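Local atomic coordinates of DNA alpha-glucosyltransferase (Enterobacteria phage T4, PDB entry 1XV5), a protein that is a phage DNA glucosyltransferase of the GT-B fold, with two Rossmann-like domains and uridine-5'-diphosphate bound in this model. Residues F20-H33 with Q386-I398. Numbering follows the deposited sequence.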
# COMPACT_ATOMS: atom_id res chain seq x y z
N PHE A 20 -4.96 -4.42 -0.49
CA PHE A 20 -5.04 -4.93 -1.85
C PHE A 20 -5.98 -6.13 -1.90
O PHE A 20 -6.86 -6.21 -2.76
CB PHE A 20 -3.66 -5.36 -2.34
CG PHE A 20 -3.67 -6.02 -3.70
CD1 PHE A 20 -3.70 -5.25 -4.86
CD2 PHE A 20 -3.67 -7.40 -3.81
CE1 PHE A 20 -3.72 -5.86 -6.11
CE2 PHE A 20 -3.70 -8.02 -5.06
CZ PHE A 20 -3.72 -7.25 -6.21
N SER A 21 -5.79 -7.07 -0.98
CA SER A 21 -6.62 -8.26 -0.94
C SER A 21 -8.11 -7.95 -0.80
O SER A 21 -8.95 -8.60 -1.42
CB SER A 21 -6.17 -9.18 0.19
OG SER A 21 -4.85 -9.66 -0.05
N LEU A 22 -8.44 -6.94 -0.00
CA LEU A 22 -9.83 -6.56 0.20
C LEU A 22 -10.40 -5.86 -1.03
O LEU A 22 -11.54 -6.11 -1.42
CB LEU A 22 -9.96 -5.66 1.43
CG LEU A 22 -9.53 -6.32 2.75
CD1 LEU A 22 -9.69 -5.34 3.90
CD2 LEU A 22 -10.37 -7.56 3.00
N GLU A 23 -9.60 -5.00 -1.65
CA GLU A 23 -10.03 -4.30 -2.86
C GLU A 23 -10.17 -5.30 -4.00
O GLU A 23 -11.05 -5.17 -4.85
CB GLU A 23 -9.01 -3.21 -3.23
CG GLU A 23 -8.97 -2.06 -2.24
CD GLU A 23 -10.19 -1.16 -2.35
OE1 GLU A 23 -10.47 -0.41 -1.38
OE2 GLU A 23 -10.87 -1.17 -3.40
N GLN A 24 -9.29 -6.30 -4.01
CA GLN A 24 -9.31 -7.34 -5.02
C GLN A 24 -10.61 -8.14 -4.87
O GLN A 24 -11.29 -8.41 -5.86
CB GLN A 24 -8.11 -8.27 -4.83
CG GLN A 24 -7.87 -9.28 -5.94
CD GLN A 24 -6.50 -9.90 -5.85
OE1 GLN A 24 -5.79 -10.04 -6.85
NE2 GLN A 24 -6.11 -10.29 -4.64
N ARG A 25 -10.94 -8.50 -3.64
CA ARG A 25 -12.16 -9.24 -3.38
C ARG A 25 -13.35 -8.42 -3.87
O ARG A 25 -14.22 -8.93 -4.58
CB ARG A 25 -12.31 -9.53 -1.88
CG ARG A 25 -13.69 -10.01 -1.46
CD ARG A 25 -13.69 -10.41 0.02
NE ARG A 25 -15.02 -10.80 0.48
CZ ARG A 25 -15.99 -9.94 0.79
NH1 ARG A 25 -17.17 -10.39 1.20
NH2 ARG A 25 -15.78 -8.63 0.71
N ASP A 26 -13.38 -7.14 -3.52
CA ASP A 26 -14.48 -6.27 -3.92
C ASP A 26 -14.66 -6.21 -5.44
O ASP A 26 -15.78 -6.25 -5.94
CB ASP A 26 -14.28 -4.84 -3.39
CG ASP A 26 -14.49 -4.73 -1.90
OD1 ASP A 26 -15.14 -5.62 -1.30
OD2 ASP A 26 -14.02 -3.73 -1.31
N TRP A 27 -13.55 -6.10 -6.16
CA TRP A 27 -13.64 -6.03 -7.62
C TRP A 27 -14.21 -7.32 -8.20
O TRP A 27 -15.10 -7.27 -9.04
CB TRP A 27 -12.26 -5.75 -8.23
CG TRP A 27 -12.31 -5.58 -9.72
CD1 TRP A 27 -12.58 -4.43 -10.41
CD2 TRP A 27 -12.16 -6.61 -10.71
NE1 TRP A 27 -12.61 -4.69 -11.77
CE2 TRP A 27 -12.35 -6.02 -11.97
CE3 TRP A 27 -11.88 -7.99 -10.64
CZ2 TRP A 27 -12.28 -6.75 -13.16
CZ3 TRP A 27 -11.81 -8.71 -11.83
CH2 TRP A 27 -12.01 -8.09 -13.07
N PHE A 28 -13.70 -8.46 -7.76
CA PHE A 28 -14.20 -9.73 -8.27
C PHE A 28 -15.68 -9.93 -8.00
O PHE A 28 -16.43 -10.38 -8.87
CB PHE A 28 -13.40 -10.91 -7.70
CG PHE A 28 -12.12 -11.18 -8.44
CD1 PHE A 28 -10.90 -10.72 -7.94
CD2 PHE A 28 -12.13 -11.86 -9.65
CE1 PHE A 28 -9.72 -10.94 -8.64
CE2 PHE A 28 -10.95 -12.08 -10.36
CZ PHE A 28 -9.74 -11.62 -9.85
N ILE A 29 -16.12 -9.61 -6.78
CA ILE A 29 -17.53 -9.75 -6.42
C ILE A 29 -18.36 -8.78 -7.25
O ILE A 29 -19.43 -9.12 -7.75
CB ILE A 29 -17.77 -9.45 -4.92
CG1 ILE A 29 -17.10 -10.52 -4.06
CG2 ILE A 29 -19.27 -9.39 -4.63
CD1 ILE A 29 -17.28 -10.31 -2.56
N LYS A 30 -17.86 -7.56 -7.39
CA LYS A 30 -18.55 -6.52 -8.15
C LYS A 30 -18.73 -6.97 -9.59
O LYS A 30 -19.72 -6.61 -10.24
CB LYS A 30 -17.73 -5.23 -8.09
CG LYS A 30 -18.40 -4.01 -8.71
CD LYS A 30 -17.56 -2.76 -8.45
CE LYS A 30 -18.23 -1.52 -9.01
NZ LYS A 30 -18.41 -1.61 -10.48
N ASN A 31 -17.78 -7.75 -10.09
CA ASN A 31 -17.84 -8.22 -11.46
C ASN A 31 -18.44 -9.62 -11.63
O ASN A 31 -18.17 -10.30 -12.62
CB ASN A 31 -16.45 -8.15 -12.10
CG ASN A 31 -16.00 -6.71 -12.35
OD1 ASN A 31 -15.65 -5.99 -11.41
ND2 ASN A 31 -16.04 -6.29 -13.60
N GLY A 32 -19.24 -10.03 -10.65
CA GLY A 32 -19.92 -11.31 -10.73
C GLY A 32 -19.21 -12.60 -10.37
O GLY A 32 -19.73 -13.68 -10.66
N HIS A 33 -18.05 -12.52 -9.73
CA HIS A 33 -17.32 -13.73 -9.36
C HIS A 33 -17.52 -14.05 -7.89
O HIS A 33 -17.91 -13.19 -7.10
CB HIS A 33 -15.83 -13.55 -9.66
CG HIS A 33 -15.54 -13.25 -11.09
ND1 HIS A 33 -15.54 -14.23 -12.07
CD2 HIS A 33 -15.28 -12.08 -11.73
CE1 HIS A 33 -15.29 -13.67 -13.24
NE2 HIS A 33 -15.13 -12.37 -13.06
N GLN A 386 -5.17 4.94 -11.16
CA GLN A 386 -5.18 3.67 -10.44
C GLN A 386 -6.50 3.15 -9.86
O GLN A 386 -6.49 2.38 -8.90
CB GLN A 386 -4.13 3.77 -9.32
CG GLN A 386 -3.40 2.48 -8.99
CD GLN A 386 -2.06 2.73 -8.30
OE1 GLN A 386 -1.19 3.42 -8.86
NE2 GLN A 386 -1.89 2.19 -7.10
N ASP A 387 -7.64 3.54 -10.43
CA ASP A 387 -8.91 3.04 -9.91
C ASP A 387 -9.03 1.55 -10.25
O ASP A 387 -8.55 1.10 -11.29
CB ASP A 387 -10.10 3.77 -10.53
CG ASP A 387 -11.42 3.38 -9.88
OD1 ASP A 387 -11.69 3.82 -8.74
OD2 ASP A 387 -12.20 2.62 -10.51
N SER A 388 -9.69 0.79 -9.38
CA SER A 388 -9.88 -0.64 -9.59
C SER A 388 -10.56 -0.96 -10.93
O SER A 388 -10.25 -1.97 -11.56
CB SER A 388 -10.72 -1.24 -8.46
OG SER A 388 -10.04 -1.16 -7.22
N SER A 389 -11.48 -0.10 -11.35
CA SER A 389 -12.21 -0.32 -12.59
C SER A 389 -11.28 -0.47 -13.79
O SER A 389 -11.61 -1.15 -14.76
CB SER A 389 -13.21 0.82 -12.85
OG SER A 389 -12.55 2.05 -13.11
N PHE A 390 -10.11 0.15 -13.71
CA PHE A 390 -9.12 0.08 -14.78
C PHE A 390 -8.07 -1.00 -14.54
O PHE A 390 -7.88 -1.90 -15.36
CB PHE A 390 -8.38 1.41 -14.92
CG PHE A 390 -9.26 2.58 -15.25
CD1 PHE A 390 -9.98 2.61 -16.43
CD2 PHE A 390 -9.35 3.66 -14.37
CE1 PHE A 390 -10.77 3.72 -16.75
CE2 PHE A 390 -10.14 4.76 -14.67
CZ PHE A 390 -10.85 4.79 -15.87
N CYS A 391 -7.37 -0.89 -13.41
CA CYS A 391 -6.28 -1.80 -13.09
C CYS A 391 -6.63 -3.26 -12.87
O CYS A 391 -5.94 -4.14 -13.39
CB CYS A 391 -5.51 -1.26 -11.89
SG CYS A 391 -4.99 0.47 -12.11
N PHE A 392 -7.69 -3.55 -12.12
CA PHE A 392 -8.05 -4.95 -11.91
C PHE A 392 -8.52 -5.60 -13.21
O PHE A 392 -8.40 -6.82 -13.39
CB PHE A 392 -9.10 -5.09 -10.79
CG PHE A 392 -8.50 -5.15 -9.41
CD1 PHE A 392 -8.94 -4.30 -8.40
CD2 PHE A 392 -7.49 -6.06 -9.12
CE1 PHE A 392 -8.37 -4.35 -7.13
CE2 PHE A 392 -6.91 -6.12 -7.85
CZ PHE A 392 -7.36 -5.26 -6.85
N LYS A 393 -9.05 -4.79 -14.12
CA LYS A 393 -9.48 -5.31 -15.42
C LYS A 393 -8.22 -5.68 -16.20
O LYS A 393 -8.15 -6.75 -16.82
CB LYS A 393 -10.26 -4.24 -16.19
CG LYS A 393 -10.46 -4.57 -17.67
CD LYS A 393 -11.23 -5.86 -17.86
CE LYS A 393 -11.26 -6.29 -19.33
NZ LYS A 393 -11.79 -5.23 -20.21
N GLU A 394 -7.22 -4.80 -16.15
CA GLU A 394 -5.95 -5.05 -16.84
C GLU A 394 -5.34 -6.35 -16.31
O GLU A 394 -4.88 -7.19 -17.09
CB GLU A 394 -4.97 -3.90 -16.59
CG GLU A 394 -3.63 -4.05 -17.30
CD GLU A 394 -2.61 -3.00 -16.89
OE1 GLU A 394 -2.94 -1.80 -16.92
OE2 GLU A 394 -1.47 -3.39 -16.54
N GLN A 395 -5.34 -6.52 -14.99
CA GLN A 395 -4.78 -7.71 -14.37
C GLN A 395 -5.60 -8.95 -14.70
O GLN A 395 -5.04 -10.02 -14.95
CB GLN A 395 -4.68 -7.51 -12.86
CG GLN A 395 -3.82 -6.30 -12.50
CD GLN A 395 -3.91 -5.87 -11.05
OE1 GLN A 395 -3.67 -4.71 -10.72
NE2 GLN A 395 -4.25 -6.81 -10.17
N PHE A 396 -6.92 -8.80 -14.71
CA PHE A 396 -7.80 -9.92 -15.02
C PHE A 396 -7.53 -10.43 -16.44
O PHE A 396 -7.50 -11.64 -16.68
CB PHE A 396 -9.26 -9.50 -14.89
CG PHE A 396 -10.24 -10.60 -15.18
CD1 PHE A 396 -10.69 -10.83 -16.48
CD2 PHE A 396 -10.72 -11.42 -14.16
CE1 PHE A 396 -11.59 -11.85 -16.76
CE2 PHE A 396 -11.62 -12.45 -14.43
CZ PHE A 396 -12.05 -12.66 -15.73
N ASP A 397 -7.32 -9.51 -17.37
CA ASP A 397 -7.05 -9.90 -18.75
C ASP A 397 -5.74 -10.66 -18.87
O ASP A 397 -5.62 -11.60 -19.66
CB ASP A 397 -7.03 -8.66 -19.65
CG ASP A 397 -8.42 -8.09 -19.87
OD1 ASP A 397 -8.53 -6.97 -20.40
OD2 ASP A 397 -9.40 -8.78 -19.52
N ILE A 398 -4.75 -10.26 -18.08
CA ILE A 398 -3.45 -10.92 -18.08
C ILE A 398 -3.56 -12.30 -17.44
O ILE A 398 -2.94 -13.26 -17.91
CB ILE A 398 -2.41 -10.09 -17.30
CG1 ILE A 398 -2.10 -8.80 -18.07
CG2 ILE A 398 -1.14 -10.90 -17.08
CD1 ILE A 398 -1.19 -7.83 -17.31
O HOH W 1 -11.60 -2.64 -5.64
O HOH W 2 -13.32 -3.24 -14.11
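Trp27 and Phe392 interlock at the middle of this crossing, each sitting as a knob among four residues of the other helix. Phe392 CB lies over one indole face, 3.3 Å from the centroid of the five-membered ring and 7° off its normal, a close CH-pi contact. From there the Phe392 ring reaches toward the N-terminal end of segment 20-30: its CZ comes to 3.4 Å from Gln24 CA, and its CE2 meets Phe20 CE1 at 3.6 Å. That reach depends on chi1 of Phe392 (-86°), which puts CG beside the backbone N. With CG of Trp27 trans to N, the indole runs along helix 388-398 to Phe396, CH2 lying 3.6 Å from Phe396 CB.

Packing slackens only at the far side of the Phe396 ring. Its edge takes Phe28 CE2, while the His33 ring sits obliquely to it, with NE2 3.8 Å from Phe396 CE2; His33 ND1 is bonded to Met2 N, and NE2 to a glycerol that probably came from the crystallisation liquor. Lys393 and Ser389, flanking the indole, form the solvent side.

The polar links run through two waters. One, beside the buried Glu23 and Ser388, donates to both Glu23 O and Glu23 OE2 and accepts from Ser388 OG, 2.7 Å from the water oxygen; Glu23 also has a salt bridge to Lys19. The other accepts from Trp27 NE1 and donates to Ser389 O.

Segments 20-30 and 388-398 cross at -81°. They join the N-terminal Rossmann-like domain to the C-terminal helix, whose return to that domain is a feature of GT-B enzymes. Since the direct touches are mainly van der Waals and the hydrogen bonding runs through water, the join probably relies mainly on burial of the aromatic cluster.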